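Local coordinates for rhodopsin (Todarodes pacificus, PDB 2Z73), which senses light for squid vision, coupling isomerization of its bound retinal from 11-cis to all-trans to G-protein signalling that activates phospholipase C, at residues A[260-265]-A[313-318]; A[318-323]-A[345-350]; A[56-61]-A[323-328]. One frame throughout, in Å; residues are numbered along the deposited sequence.

Contact 1 (A[260-265]-A[313-318]). With PLM (palmitic acid), chain F.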
loop_
_atom_site.group_PDB
_atom_site.type_symbol
_atom_site.label_atom_id
_atom_site.label_comp_id
_atom_site.label_asym_id
_atom_site.label_seq_id
_atom_site.Cartn_x
_atom_site.Cartn_y
_atom_site.Cartn_z
ATOM N N ALA A 260 14.505 -2.043 5.611
ATOM C CA ALA A 260 14.006 -0.735 6.006
ATOM C C ALA A 260 13.944 0.122 4.759
ATOM O O ALA A 260 12.969 0.848 4.529
ATOM C CB ALA A 260 14.930 -0.111 7.025
ATOM N N LYS A 261 14.996 0.043 3.954
ATOM C CA LYS A 261 15.045 0.788 2.710
ATOM C C LYS A 261 13.820 0.398 1.883
ATOM O O LYS A 261 13.037 1.256 1.486
ATOM C CB LYS A 261 16.326 0.459 1.950
ATOM C CG LYS A 261 17.545 1.229 2.422
ATOM C CD LYS A 261 18.808 0.701 1.753
ATOM C CE LYS A 261 19.991 1.639 1.950
ATOM N NZ LYS A 261 20.247 1.927 3.389
ATOM N N ILE A 262 13.648 -0.899 1.647
ATOM C CA ILE A 262 12.497 -1.390 0.890
ATOM C C ILE A 262 11.208 -0.727 1.370
ATOM O O ILE A 262 10.447 -0.169 0.568
ATOM C CB ILE A 262 12.325 -2.917 1.043
ATOM C CG1 ILE A 262 13.588 -3.635 0.570
ATOM C CG2 ILE A 262 11.136 -3.395 0.223
ATOM C CD1 ILE A 262 13.560 -5.125 0.806
ATOM N N SER A 263 10.966 -0.800 2.679
ATOM C CA SER A 263 9.775 -0.223 3.292
ATOM C C SER A 263 9.521 1.192 2.819
ATOM O O SER A 263 8.380 1.570 2.537
ATOM C CB SER A 263 9.929 -0.186 4.807
ATOM O OG SER A 263 10.191 -1.470 5.323
ATOM N N ILE A 264 10.592 1.978 2.754
ATOM C CA ILE A 264 10.506 3.361 2.329
ATOM C C ILE A 264 10.118 3.474 0.873
ATOM O O ILE A 264 9.322 4.344 0.507
ATOM C CB ILE A 264 11.845 4.097 2.591
ATOM C CG1 ILE A 264 11.816 4.706 3.993
ATOM C CG2 ILE A 264 12.095 5.175 1.530
ATOM C CD1 ILE A 264 13.123 5.365 4.411
ATOM N N VAL A 265 10.654 2.606 0.027
ATOM C CA VAL A 265 10.295 2.696 -1.385
ATOM C C VAL A 265 8.808 2.409 -1.616
ATOM O O VAL A 265 8.164 3.085 -2.412
ATOM C CB VAL A 265 11.125 1.728 -2.259
ATOM C CG1 VAL A 265 10.724 1.875 -3.721
ATOM C CG2 VAL A 265 12.594 2.019 -2.093
ATOM N N MET A 313 6.209 -6.261 -7.252
ATOM C CA MET A 313 7.279 -6.064 -8.213
ATOM C C MET A 313 8.495 -5.423 -7.528
ATOM O O MET A 313 9.641 -5.752 -7.838
ATOM C CB MET A 313 6.794 -5.202 -9.379
ATOM C CG MET A 313 5.535 -5.753 -10.038
ATOM S SD MET A 313 5.075 -4.987 -11.609
ATOM C CE MET A 313 4.082 -3.587 -11.056
ATOM N N ILE A 314 8.253 -4.521 -6.584
ATOM C CA ILE A 314 9.350 -3.881 -5.868
ATOM C C ILE A 314 10.130 -4.964 -5.115
ATOM O O ILE A 314 11.367 -5.020 -5.185
ATOM C CB ILE A 314 8.824 -2.820 -4.858
ATOM C CG1 ILE A 314 8.094 -1.701 -5.609
ATOM C CG2 ILE A 314 9.970 -2.211 -4.077
ATOM C CD1 ILE A 314 7.420 -0.683 -4.694
ATOM N N TYR A 315 9.398 -5.826 -4.410
ATOM C CA TYR A 315 9.988 -6.925 -3.649
ATOM C C TYR A 315 10.837 -7.824 -4.537
ATOM O O TYR A 315 11.952 -8.195 -4.177
ATOM C CB TYR A 315 8.897 -7.800 -3.035
ATOM C CG TYR A 315 7.986 -7.139 -2.026
ATOM C CD1 TYR A 315 6.629 -7.460 -1.979
ATOM C CD2 TYR A 315 8.482 -6.256 -1.070
ATOM C CE1 TYR A 315 5.787 -6.927 -1.009
ATOM C CE2 TYR A 315 7.643 -5.718 -0.087
ATOM C CZ TYR A 315 6.300 -6.061 -0.067
ATOM O OH TYR A 315 5.479 -5.547 0.900
ATOM N N SER A 316 10.294 -8.178 -5.698
ATOM C CA SER A 316 10.978 -9.086 -6.618
ATOM C C SER A 316 12.327 -8.613 -7.143
ATOM O O SER A 316 13.122 -9.425 -7.624
ATOM C CB SER A 316 10.067 -9.430 -7.798
ATOM O OG SER A 316 9.940 -8.343 -8.686
ATOM N N VAL A 317 12.599 -7.313 -7.054
ATOM C CA VAL A 317 13.878 -6.783 -7.541
ATOM C C VAL A 317 14.818 -6.338 -6.432
ATOM O O VAL A 317 15.953 -5.970 -6.713
ATOM C CB VAL A 317 13.679 -5.567 -8.475
ATOM C CG1 VAL A 317 12.855 -5.958 -9.671
ATOM C CG2 VAL A 317 13.012 -4.432 -7.722
ATOM N N SER A 318 14.356 -6.367 -5.184
ATOM C CA SER A 318 15.197 -5.914 -4.073
ATOM C C SER A 318 15.129 -6.752 -2.813
ATOM O O SER A 318 15.885 -6.516 -1.876
ATOM C CB SER A 318 14.826 -4.487 -3.696
ATOM O OG SER A 318 13.518 -4.463 -3.156
HETATM C C1 PLM F . 11.793 -8.537 -11.897
HETATM O O2 PLM F . 11.635 -8.640 -10.689
HETATM C C2 PLM F . 10.627 -8.066 -12.772
HETATM C C3 PLM F . 9.360 -8.920 -12.640
HETATM C C4 PLM F . 8.411 -8.643 -13.796
HETATM C C5 PLM F . 7.169 -7.951 -13.329
HETATM C C6 PLM F . 6.259 -7.692 -14.502
HETATM C C7 PLM F . 6.146 -6.204 -14.759
HETATM C C8 PLM F . 5.229 -5.887 -15.943
HETATM C C9 PLM F . 4.564 -4.528 -15.779
HETATM C CA PLM F . 4.723 -3.672 -17.009
HETATM C CB PLM F . 4.517 -2.214 -16.665
HETATM C CC PLM F . 4.149 -1.401 -17.888
HETATM C CD PLM F . 3.947 0.054 -17.521
HETATM C CE PLM F . 4.867 0.932 -18.332
HETATM C CF PLM F . 5.904 1.627 -17.462
HETATM C CG PLM F . 6.839 2.514 -18.286
#
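Ile262, near the cytoplasmic end of transmembrane helix 6, reaches over to Tyr315 and Ser318 towards the cytoplasmic end of helix 7, where Tyr315 is the tyrosine of the NPxxY motif of rhodopsin-family receptors. The contact illustrates how one branched side chain can bridge two helices that stay apart: the short segments run roughly antiparallel, at 150°, and their axes come no closer than 10.6 Å. With chi1 at -58°, the two arms of Ile262 are divided. The CG1 arm leans beside the backbone N and goes to Ser318, its CG1 lying 3.8 Å from Ser318 OG and its CD1 3.8 Å from Ser318 O. CG2, anti to the N, goes instead to the phenol, meeting Tyr315 CD2 at 4.1 Å. This methyl comes to the edge of the ring, close to the ring plane, and the two side chains cross at about a right angle. The Tyr315 bond from CA to CB heads away from helix 6, yet the ring swings back to the interface; Ile73 and Leu76 of helix 70-87 also touch it.

One turn further along helix 6, Val265 CG1 and Ile314 CG2 pair as methyl against methyl at 4.2 Å. The link across the segments is thus one of van der Waals contact, and Ser318 O accepts its hydrogen bond from Arg258 NE. On another flank, Ser316 OG sits 2.6 Å from O2 of a palmitic acid, whose chain runs on past Met313. Ser318 OG folds back on its own helix, donating to Ile314 O at 3.0 Å from 44° above the carbonyl plane, while Val317 N reaches the same oxygen from the opposite face.

Contact 2 (A[318-323]-A[345-350]). With BOG (octyl beta-D-glucopyranoside), chain C.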
loop_
_atom_site.group_PDB
_atom_site.type_symbol
_atom_site.label_atom_id
_atom_site.label_comp_id
_atom_site.label_asym_id
_atom_site.label_seq_id
_atom_site.Cartn_x
_atom_site.Cartn_y
_atom_site.Cartn_z
ATOM N N SER A 318 14.356 -6.367 -5.184
ATOM C CA SER A 318 15.197 -5.914 -4.073
ATOM C C SER A 318 15.129 -6.752 -2.813
ATOM O O SER A 318 15.885 -6.516 -1.876
ATOM C CB SER A 318 14.826 -4.487 -3.696
ATOM O OG SER A 318 13.518 -4.463 -3.156
ATOM N N HIS A 319 14.226 -7.719 -2.766
ATOM C CA HIS A 319 14.116 -8.543 -1.571
ATOM C C HIS A 319 14.799 -9.896 -1.778
ATOM O O HIS A 319 14.257 -10.771 -2.450
ATOM C CB HIS A 319 12.645 -8.738 -1.217
ATOM C CG HIS A 319 12.427 -9.182 0.187
ATOM N ND1 HIS A 319 12.929 -10.368 0.676
ATOM C CD2 HIS A 319 11.786 -8.588 1.220
ATOM C CE1 HIS A 319 12.609 -10.488 1.953
ATOM N NE2 HIS A 319 11.916 -9.420 2.306
ATOM N N PRO A 320 15.994 -10.083 -1.184
ATOM C CA PRO A 320 16.782 -11.318 -1.291
ATOM C C PRO A 320 16.066 -12.625 -0.945
ATOM O O PRO A 320 15.890 -13.476 -1.817
ATOM C CB PRO A 320 17.979 -11.045 -0.381
ATOM C CG PRO A 320 17.415 -10.135 0.652
ATOM C CD PRO A 320 16.583 -9.183 -0.179
ATOM N N LYS A 321 15.655 -12.800 0.307
ATOM C CA LYS A 321 14.971 -14.035 0.671
ATOM C C LYS A 321 13.783 -14.290 -0.237
ATOM O O LYS A 321 13.584 -15.407 -0.706
ATOM C CB LYS A 321 14.503 -14.001 2.131
ATOM C CG LYS A 321 15.588 -14.377 3.133
ATOM C CD LYS A 321 15.072 -14.327 4.562
ATOM C CE LYS A 321 16.164 -14.701 5.549
ATOM N NZ LYS A 321 15.698 -14.634 6.961
ATOM N N PHE A 322 13.006 -13.246 -0.503
ATOM C CA PHE A 322 11.834 -13.371 -1.360
ATOM C C PHE A 322 12.244 -13.756 -2.771
ATOM O O PHE A 322 11.618 -14.610 -3.401
ATOM C CB PHE A 322 11.061 -12.057 -1.395
ATOM C CG PHE A 322 9.831 -12.100 -2.253
ATOM C CD1 PHE A 322 8.809 -13.001 -1.983
ATOM C CD2 PHE A 322 9.688 -11.230 -3.323
ATOM C CE1 PHE A 322 7.664 -13.030 -2.765
ATOM C CE2 PHE A 322 8.545 -11.249 -4.111
ATOM C CZ PHE A 322 7.530 -12.152 -3.832
ATOM N N ARG A 323 13.297 -13.125 -3.272
ATOM C CA ARG A 323 13.779 -13.428 -4.610
ATOM C C ARG A 323 14.281 -14.861 -4.665
ATOM O O ARG A 323 14.204 -15.525 -5.702
ATOM C CB ARG A 323 14.912 -12.468 -4.998
ATOM C CG ARG A 323 14.433 -11.107 -5.478
ATOM C CD ARG A 323 15.582 -10.127 -5.580
ATOM N NE ARG A 323 16.682 -10.606 -6.419
ATOM C CZ ARG A 323 16.663 -10.658 -7.748
ATOM N NH1 ARG A 323 15.592 -10.256 -8.425
ATOM N NH2 ARG A 323 17.723 -11.105 -8.404
ATOM N N GLU A 345 23.843 -13.900 1.216
ATOM C CA GLU A 345 25.002 -13.985 2.091
ATOM C C GLU A 345 24.823 -13.267 3.422
ATOM O O GLU A 345 24.963 -13.878 4.480
ATOM C CB GLU A 345 26.233 -13.436 1.374
ATOM C CG GLU A 345 26.557 -14.171 0.090
ATOM C CD GLU A 345 27.731 -13.564 -0.643
ATOM O OE1 GLU A 345 27.681 -12.352 -0.943
ATOM O OE2 GLU A 345 28.701 -14.298 -0.922
ATOM N N ASP A 346 24.513 -11.972 3.371
ATOM C CA ASP A 346 24.330 -11.190 4.590
ATOM C C ASP A 346 23.346 -11.818 5.571
ATOM O O ASP A 346 23.446 -11.599 6.779
ATOM C CB ASP A 346 23.885 -9.762 4.261
ATOM C CG ASP A 346 25.046 -8.862 3.849
ATOM O OD1 ASP A 346 25.648 -9.107 2.782
ATOM O OD2 ASP A 346 25.354 -7.909 4.596
ATOM N N ASP A 347 22.392 -12.592 5.062
ATOM C CA ASP A 347 21.426 -13.252 5.938
ATOM C C ASP A 347 22.055 -14.494 6.555
ATOM O O ASP A 347 21.723 -14.883 7.676
ATOM C CB ASP A 347 20.163 -13.648 5.167
ATOM C CG ASP A 347 19.268 -12.464 4.863
ATOM O OD1 ASP A 347 19.558 -11.718 3.906
ATOM O OD2 ASP A 347 18.275 -12.279 5.597
ATOM N N LYS A 348 22.970 -15.110 5.815
ATOM C CA LYS A 348 23.662 -16.307 6.275
ATOM C C LYS A 348 24.479 -16.005 7.528
ATOM O O LYS A 348 24.285 -16.627 8.576
ATOM C CB LYS A 348 24.583 -16.821 5.169
ATOM C CG LYS A 348 23.865 -17.098 3.855
ATOM C CD LYS A 348 24.833 -17.493 2.750
ATOM C CE LYS A 348 24.098 -17.772 1.445
ATOM N NZ LYS A 348 25.037 -18.045 0.317
ATOM N N ASP A 349 25.389 -15.042 7.413
ATOM C CA ASP A 349 26.248 -14.644 8.523
ATOM C C ASP A 349 25.449 -14.108 9.701
ATOM O O ASP A 349 25.733 -14.430 10.855
ATOM C CB ASP A 349 27.244 -13.577 8.065
ATOM C CG ASP A 349 28.200 -14.086 7.002
ATOM O OD1 ASP A 349 27.732 -14.519 5.929
ATOM O OD2 ASP A 349 29.425 -14.052 7.244
ATOM N N ALA A 350 24.451 -13.285 9.406
ATOM C CA ALA A 350 23.618 -12.696 10.445
ATOM C C ALA A 350 22.957 -13.747 11.327
ATOM O O ALA A 350 22.664 -13.490 12.495
ATOM C CB ALA A 350 22.551 -11.809 9.810
HETATM C C1 BOG C . 13.874 -10.495 9.454
HETATM O O1 BOG C . 13.394 -9.237 9.244
HETATM C C2 BOG C . 15.058 -10.500 8.522
HETATM O O2 BOG C . 14.689 -10.295 7.105
HETATM C C3 BOG C . 15.592 -11.840 8.758
HETATM O O3 BOG C . 16.691 -11.851 7.921
HETATM C C4 BOG C . 15.958 -12.016 10.288
HETATM O O4 BOG C . 16.471 -13.290 10.522
HETATM C C5 BOG C . 14.771 -11.987 11.155
HETATM O O5 BOG C . 14.260 -10.683 10.903
HETATM C C6 BOG C . 15.134 -12.148 12.691
HETATM O O6 BOG C . 13.852 -12.122 13.519
HETATM C "C1'" BOG C . 12.019 -9.498 9.241
HETATM C "C2'" BOG C . 11.487 -8.160 9.372
HETATM C "C3'" BOG C . 10.600 -8.064 8.178
HETATM C "C4'" BOG C . 10.799 -6.705 7.812
HETATM C "C5'" BOG C . 9.700 -6.432 6.854
HETATM C "C6'" BOG C . 10.287 -5.410 6.047
HETATM C "C7'" BOG C . 9.226 -5.189 5.047
HETATM C "C8'" BOG C . 9.986 -4.718 3.934
#
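Electrostatic attraction joins Lys321 to Asp347, and it acts at long range: Lys321 NZ lies 3.7 Å from Asp347 OD2, a long salt bridge. The methylene next to the ammonium is closer, with Lys321 CE only 3.2 Å from the same Asp347 OD2, so the carboxylate oxygen lies alongside the end of the lysine chain rather than straight ahead of it. Beyond CG the lysine is fully extended, which carries its ammonium group across to the other helix, although Lys321 CA and Asp347 CA are 8.4 Å apart. Glu351 offers NZ a second, weak and long ion pair. Asp347 sits in the first turn of its helix, whose amino end would probably help to stabilise the negative charge.

Bound detergent contributes the next kind of interaction. Lys321 NZ makes a weak hydrogen bond of 3.1 Å to O3 of an octyl glucoside, and that O3 is also 2.8 Å from Asp347 OD2, placing a sugar hydroxyl beside both charged groups.

The lysine belongs to the amphipathic cytoplasmic helix 8 of rhodopsin-family receptors, here residues 320-329, and the contact ties its start to the short cytoplasmic helix 345-351. Van der Waals contact adds little: Pro320 CG approaches Asp347 OD1 at 4.2 Å, while the edge of the His319 ring lies against Lys321 CB.

Helix capping is the remaining kind of interaction. His319 is the N-cap, and its ND1 accepts from Phe322 N at 3.1 Å; the bond is fairly straight, 159° at the hydrogen, although the donor is tilted 30° from the ring plane. As an acceptor ND1 carries no hydrogen, so a neutral ring would hold its proton on NE2. Arg323 N bonds to His319 O at 2.7 Å.

Contact 3 (A[56-61]-A[323-328]). With PLM (palmitic acid), chain E.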
loop_
_atom_site.group_PDB
_atom_site.type_symbol
_atom_site.label_atom_id
_atom_site.label_comp_id
_atom_site.label_asym_id
_atom_site.label_seq_id
_atom_site.Cartn_x
_atom_site.Cartn_y
_atom_site.Cartn_z
ATOM N N ILE A 56 1.703 -13.486 -0.820
ATOM C CA ILE A 56 0.966 -14.180 0.227
ATOM C C ILE A 56 1.297 -15.678 0.241
ATOM O O ILE A 56 1.519 -16.261 1.303
ATOM C CB ILE A 56 -0.552 -14.040 0.055
ATOM C CG1 ILE A 56 -0.968 -12.571 0.193
ATOM C CG2 ILE A 56 -1.265 -14.916 1.090
ATOM C CD1 ILE A 56 -2.465 -12.354 0.045
ATOM N N TYR A 57 1.323 -16.294 -0.939
ATOM C CA TYR A 57 1.625 -17.718 -1.051
ATOM C C TYR A 57 3.026 -17.993 -0.537
ATOM O O TYR A 57 3.199 -18.749 0.416
ATOM C CB TYR A 57 1.496 -18.181 -2.511
ATOM C CG TYR A 57 1.847 -19.640 -2.752
ATOM C CD1 TYR A 57 3.006 -19.992 -3.442
ATOM C CD2 TYR A 57 1.021 -20.666 -2.288
ATOM C CE1 TYR A 57 3.333 -21.316 -3.664
ATOM C CE2 TYR A 57 1.345 -21.995 -2.501
ATOM C CZ TYR A 57 2.501 -22.313 -3.191
ATOM O OH TYR A 57 2.836 -23.633 -3.411
ATOM N N LEU A 58 4.021 -17.363 -1.159
ATOM C CA LEU A 58 5.416 -17.541 -0.764
ATOM C C LEU A 58 5.718 -17.185 0.699
ATOM O O LEU A 58 6.395 -17.943 1.393
ATOM C CB LEU A 58 6.329 -16.734 -1.694
ATOM C CG LEU A 58 7.083 -17.513 -2.778
ATOM C CD1 LEU A 58 6.257 -18.683 -3.281
ATOM C CD2 LEU A 58 7.444 -16.578 -3.921
ATOM N N PHE A 59 5.216 -16.048 1.177
ATOM C CA PHE A 59 5.495 -15.664 2.558
ATOM C C PHE A 59 4.862 -16.563 3.620
ATOM O O PHE A 59 5.474 -16.810 4.656
ATOM C CB PHE A 59 5.121 -14.193 2.809
ATOM C CG PHE A 59 6.253 -13.223 2.544
ATOM C CD1 PHE A 59 6.585 -12.843 1.246
ATOM C CD2 PHE A 59 6.998 -12.704 3.599
ATOM C CE1 PHE A 59 7.645 -11.958 1.005
ATOM C CE2 PHE A 59 8.057 -11.822 3.369
ATOM C CZ PHE A 59 8.381 -11.448 2.071
ATOM N N THR A 60 3.653 -17.060 3.380
ATOM C CA THR A 60 3.033 -17.942 4.366
ATOM C C THR A 60 3.590 -19.366 4.309
ATOM O O THR A 60 3.466 -20.113 5.274
ATOM C CB THR A 60 1.499 -18.056 4.187
ATOM O OG1 THR A 60 1.193 -18.291 2.813
ATOM C CG2 THR A 60 0.799 -16.805 4.663
ATOM N N LYS A 61 4.226 -19.731 3.200
ATOM C CA LYS A 61 4.730 -21.085 3.064
ATOM C C LYS A 61 6.239 -21.315 3.089
ATOM O O LYS A 61 6.686 -22.462 3.144
ATOM C CB LYS A 61 4.136 -21.712 1.803
ATOM C CG LYS A 61 2.618 -21.843 1.878
ATOM C CD LYS A 61 2.209 -22.658 3.104
ATOM C CE LYS A 61 0.709 -22.615 3.331
ATOM N NZ LYS A 61 0.303 -23.383 4.546
ATOM N N ARG A 323 13.297 -13.125 -3.272
ATOM C CA ARG A 323 13.779 -13.428 -4.610
ATOM C C ARG A 323 14.281 -14.861 -4.665
ATOM O O ARG A 323 14.204 -15.525 -5.702
ATOM C CB ARG A 323 14.912 -12.468 -4.998
ATOM C CG ARG A 323 14.433 -11.107 -5.478
ATOM C CD ARG A 323 15.582 -10.127 -5.580
ATOM N NE ARG A 323 16.682 -10.606 -6.419
ATOM C CZ ARG A 323 16.663 -10.658 -7.748
ATOM N NH1 ARG A 323 15.592 -10.256 -8.425
ATOM N NH2 ARG A 323 17.723 -11.105 -8.404
ATOM N N GLU A 324 14.794 -15.335 -3.539
ATOM C CA GLU A 324 15.308 -16.697 -3.452
ATOM C C GLU A 324 14.117 -17.613 -3.721
ATOM O O GLU A 324 14.084 -18.362 -4.697
ATOM C CB GLU A 324 15.860 -16.934 -2.042
ATOM C CG GLU A 324 16.967 -17.961 -1.922
ATOM C CD GLU A 324 17.229 -18.342 -0.474
ATOM O OE1 GLU A 324 18.264 -18.981 -0.195
ATOM O OE2 GLU A 324 16.381 -18.003 0.387
ATOM N N ALA A 325 13.123 -17.517 -2.849
ATOM C CA ALA A 325 11.908 -18.311 -2.953
ATOM C C ALA A 325 11.324 -18.325 -4.364
ATOM O O ALA A 325 10.933 -19.372 -4.869
ATOM C CB ALA A 325 10.866 -17.784 -1.953
ATOM N N ILE A 326 11.251 -17.170 -5.005
ATOM C CA ILE A 326 10.695 -17.130 -6.350
ATOM C C ILE A 326 11.499 -18.037 -7.271
ATOM O O ILE A 326 10.941 -18.875 -7.974
ATOM C CB ILE A 326 10.674 -15.679 -6.925
ATOM C CG1 ILE A 326 9.743 -14.802 -6.089
ATOM C CG2 ILE A 326 10.167 -15.686 -8.368
ATOM C CD1 ILE A 326 9.550 -13.417 -6.651
ATOM N N SER A 327 12.817 -17.875 -7.249
ATOM C CA SER A 327 13.697 -18.677 -8.100
ATOM C C SER A 327 13.470 -20.169 -7.888
ATOM O O SER A 327 13.657 -20.974 -8.803
ATOM C CB SER A 327 15.161 -18.337 -7.808
ATOM O OG SER A 327 15.543 -18.777 -6.518
ATOM N N GLN A 328 13.055 -20.520 -6.674
ATOM C CA GLN A 328 12.796 -21.906 -6.292
ATOM C C GLN A 328 11.372 -22.389 -6.568
ATOM O O GLN A 328 11.115 -23.584 -6.508
ATOM C CB GLN A 328 13.092 -22.100 -4.799
ATOM C CG GLN A 328 14.566 -22.104 -4.426
ATOM C CD GLN A 328 14.801 -21.751 -2.967
ATOM O OE1 GLN A 328 15.745 -22.234 -2.352
ATOM N NE2 GLN A 328 13.953 -20.886 -2.412
HETATM C C1 PLM E . -2.973 -21.868 3.918
HETATM O O2 PLM E . -3.098 -22.870 3.225
HETATM C C2 PLM E . -2.359 -20.609 3.300
HETATM C C3 PLM E . -3.303 -19.399 3.296
HETATM C C4 PLM E . -3.505 -18.880 1.877
HETATM C C5 PLM E . -4.188 -17.542 1.870
HETATM C C6 PLM E . -4.371 -17.076 0.447
HETATM C C7 PLM E . -5.482 -16.051 0.367
HETATM C C8 PLM E . -5.712 -15.555 -1.070
HETATM C C9 PLM E . -6.486 -14.235 -1.105
HETATM C CA PLM E . -7.977 -14.440 -1.248
HETATM C CB PLM E . -8.731 -13.270 -0.650
HETATM C CC PLM E . -10.170 -13.236 -1.124
HETATM C CD PLM E . -10.913 -12.065 -0.513
HETATM C CE PLM E . -11.707 -11.335 -1.569
HETATM C CF PLM E . -13.201 -11.363 -1.298
HETATM C CG PLM E . -13.978 -10.617 -2.378
#
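Helix 8, the cytoplasmic helix that follows transmembrane helix 7 in rhodopsin-family receptors, packs here against the inner end of helix 1, a worked example of a single leucine carrying a helix-helix contact. Leu58 is that residue. Its CG rests on Ala325 CB at 3.9 Å, and its CD2 comes to 3.6 Å from Ile326 CG1. The small alanine lets the backbones approach, the CA atoms of Leu58 and Ala325 being 6.9 Å apart. Leu58 and Ile326 cross at about a right angle, so one methyl of the leucine, CD2, meets the flank of the isoleucine chain. The leucine lies off the usual staggered positions, with chi1 at -103° and chi2 at 34°, which hints at some strain as it fits against these two partners, although at this resolution the torsions deserve caution.

Thr60 is satisfied within its own helix: Ile56 O accepts from both Thr60 N and Thr60 OG1, the latter at 2.6 Å and tilted 20° from the carbonyl plane. Hydrocarbon chains lie beside both helices. A palmitic acid runs along the flank of helix 1 turned from helix 8, its C6 lying 3.8 Å from Ile56 CG2 and its head near Lys61 NZ, and a docosane comes close to Ile326.

Phe322, one turn back on helix 8, also touches Leu58, and its ring meets that of Phe59. Flanking the pair, Leu334 of the following loop touches Ile326, and helix 70-87 receives Ile56 on Ala77 and Phe59 on Ile73.

Overall arrangement
The three contacts cluster on the cytoplasmic side of the receptor, their centres about 13 Å apart for contacts 1 and 2 and for contacts 2 and 3, and about 15 Å for contacts 1 and 3. Helix 320-329 serves contacts 2 and 3, which share Arg323, while Ser318 is common to contacts 1 and 2. Along the chain, contact 1 closes before contact 2 opens and is nested within the long loop closed by contact 3; contacts 2 and 3 interleave. Arg323 NH1, bonded to Ser316 O, links helices 311-318 and 320-329. Transmembrane helices 1, 6 and 7 are thereby connected with cytoplasmic helices 320-329 and 345-351 at the face where G proteins engage this receptor family.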